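Local coordinates for probable transcriptional repressor protein (Mycobacterium tuberculosis, PDB 4FX0) that probably binds DNA as a redox-sensing transcriptional repressor of the MarR family, working as a helix-turn-helix protein that forms a two-chain assembly, at residues E57-I62 against T67-N72. Numbering follows the deposited sequence.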
loop_
_atom_site.group_PDB
_atom_site.type_symbol
_atom_site.label_atom_id
_atom_site.label_comp_id
_atom_site.label_asym_id
_atom_site.label_seq_id
_atom_site.Cartn_x
_atom_site.Cartn_y
_atom_site.Cartn_z
ATOM N N GLU B 57 -6.992 -11.487 10.681
ATOM C CA GLU B 57 -7.227 -12.411 9.577
ATOM C C GLU B 57 -7.851 -11.677 8.395
ATOM O O GLU B 57 -7.589 -12.002 7.236
ATOM C CB GLU B 57 -8.137 -13.557 10.028
ATOM C CG GLU B 57 -8.398 -14.610 8.962
ATOM C CD GLU B 57 -7.165 -15.429 8.632
ATOM O OE1 GLU B 57 -6.214 -15.434 9.442
ATOM O OE2 GLU B 57 -7.147 -16.070 7.559
ATOM N N LEU B 58 -8.677 -10.681 8.704
ATOM C CA LEU B 58 -9.329 -9.865 7.686
ATOM C C LEU B 58 -8.395 -8.776 7.167
ATOM O O LEU B 58 -8.222 -8.618 5.958
ATOM C CB LEU B 58 -10.597 -9.229 8.257
ATOM C CG LEU B 58 -11.378 -8.309 7.318
ATOM C CD1 LEU B 58 -11.849 -9.076 6.094
ATOM C CD2 LEU B 58 -12.557 -7.675 8.042
ATOM N N ALA B 59 -7.799 -8.024 8.089
ATOM C CA ALA B 59 -6.888 -6.940 7.734
ATOM C C ALA B 59 -5.798 -7.429 6.789
ATOM O O ALA B 59 -5.440 -6.746 5.828
ATOM C CB ALA B 59 -6.274 -6.332 8.986
ATOM N N ALA B 60 -5.272 -8.617 7.070
ATOM C CA ALA B 60 -4.236 -9.212 6.235
ATOM C C ALA B 60 -4.751 -9.497 4.826
ATOM O O ALA B 60 -4.063 -9.234 3.840
ATOM C CB ALA B 60 -3.705 -10.484 6.878
ATOM N N ARG B 61 -5.965 -10.033 4.736
ATOM C CA ARG B 61 -6.560 -10.368 3.445
ATOM C C ARG B 61 -6.704 -9.148 2.539
ATOM O O ARG B 61 -6.492 -9.241 1.331
ATOM C CB ARG B 61 -7.913 -11.067 3.626
ATOM C CG ARG B 61 -7.859 -12.570 3.380
ATOM C CD ARG B 61 -9.093 -13.293 3.904
ATOM N NE ARG B 61 -10.263 -13.132 3.043
ATOM C CZ ARG B 61 -10.477 -13.834 1.935
ATOM N NH1 ARG B 61 -9.591 -14.735 1.540
ATOM N NH2 ARG B 61 -11.571 -13.630 1.214
ATOM N N ILE B 62 -7.064 -8.008 3.120
ATOM C CA ILE B 62 -7.210 -6.777 2.347
ATOM C C ILE B 62 -5.864 -6.060 2.198
ATOM O O ILE B 62 -5.709 -5.166 1.363
ATOM C CB ILE B 62 -8.283 -5.836 2.955
ATOM C CG1 ILE B 62 -9.683 -6.426 2.765
ATOM C CG2 ILE B 62 -8.238 -4.463 2.311
ATOM C CD1 ILE B 62 -10.082 -7.429 3.817
ATOM N N THR B 67 -5.722 -1.771 12.934
ATOM C CA THR B 67 -6.263 -0.478 13.336
ATOM C C THR B 67 -7.019 0.182 12.189
ATOM O O THR B 67 -8.151 0.638 12.356
ATOM C CB THR B 67 -5.153 0.470 13.822
ATOM O OG1 THR B 67 -4.161 0.615 12.797
ATOM C CG2 THR B 67 -4.498 -0.081 15.081
ATOM N N THR B 68 -6.387 0.225 11.021
ATOM C CA THR B 68 -7.001 0.823 9.843
ATOM C C THR B 68 -8.277 0.076 9.473
ATOM O O THR B 68 -9.331 0.685 9.278
ATOM C CB THR B 68 -6.042 0.808 8.641
ATOM O OG1 THR B 68 -4.762 1.313 9.043
ATOM C CG2 THR B 68 -6.592 1.663 7.510
ATOM N N LEU B 69 -8.173 -1.245 9.383
ATOM C CA LEU B 69 -9.319 -2.088 9.071
ATOM C C LEU B 69 -10.471 -1.821 10.030
ATOM O O LEU B 69 -11.572 -1.458 9.613
ATOM C CB LEU B 69 -8.936 -3.563 9.152
ATOM C CG LEU B 69 -10.139 -4.508 9.092
ATOM C CD1 LEU B 69 -10.454 -4.878 7.652
ATOM C CD2 LEU B 69 -9.890 -5.753 9.925
ATOM N N THR B 70 -10.206 -2.013 11.317
ATOM C CA THR B 70 -11.216 -1.829 12.351
ATOM C C THR B 70 -11.888 -0.462 12.255
ATOM O O THR B 70 -13.115 -0.367 12.277
ATOM C CB THR B 70 -10.616 -2.007 13.755
ATOM O OG1 THR B 70 -9.515 -1.106 13.922
ATOM C CG2 THR B 70 -10.129 -3.437 13.943
ATOM N N ARG B 71 -11.085 0.593 12.150
ATOM C CA ARG B 71 -11.626 1.943 12.035
ATOM C C ARG B 71 -12.550 2.049 10.827
ATOM O O ARG B 71 -13.629 2.637 10.905
ATOM C CB ARG B 71 -10.502 2.980 11.940
ATOM C CG ARG B 71 -10.537 3.814 10.666
ATOM C CD ARG B 71 -9.631 5.032 10.756
ATOM N NE ARG B 71 -8.451 4.915 9.904
ATOM C CZ ARG B 71 -7.236 4.609 10.345
ATOM N NH1 ARG B 71 -7.033 4.388 11.637
ATOM N NH2 ARG B 71 -6.221 4.528 9.495
ATOM N N ASN B 72 -12.121 1.470 9.710
ATOM C CA ASN B 72 -12.927 1.465 8.497
ATOM C C ASN B 72 -14.176 0.616 8.660
ATOM O O ASN B 72 -15.268 1.014 8.264
ATOM C CB ASN B 72 -12.106 0.977 7.303
ATOM C CG ASN B 72 -11.373 2.103 6.606
ATOM O OD1 ASN B 72 -11.940 3.168 6.360
ATOM N ND2 ASN B 72 -10.104 1.877 6.288
#
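L69 reaches from helix 66-78 onto helix 55-62 and sets its two methyl groups against L58 and A59. CD1 goes to L58, lying 3.5 Å from L58 CD2 and close to L58 CG as well. CD2 fits between the two residues, 3.6 Å from the backbone N of A59 and 3.8 Å from A59 CB, with L58 CB also nearby. The two leucines cross at about a right angle, the fork of L69 lying against CB, CG and CD2 of L58. In L69 the first torsion places CG anti to the backbone N (chi1 169°), which carries the fork across to the neighbouring helix. Leucine suits this place because its two methyls can touch two residues at once. L58 is likewise a buried leucine with CG anti to the backbone N (chi1 178°), and its branched apolar end gives CD1 of L69 a hydrocarbon surface to rest on.

A59 is suited by being small. Its CB sits 3.8 Å from L69 CB, and with nothing beyond CB it allows the backbones to approach until the CA atoms of A59 and L69 are 5.6 Å apart. All three residues are buried, and their side-chain contacts are apolar.

Further out, V64 in the short connection between the helices packs on both A59 and L69, while M55 touches L69 and T70 from the start of helix 55-62. On the same helix, I62 touches T38 of helix 33-45 and packs on R12 of the second subunit.

Helices 55-62 and 66-78, joined by a short turn and packed through A59 and L69, form the helix-turn-helix of the winged-helix MarR fold, in which helix 66-78 probably serves as the DNA-recognition helix.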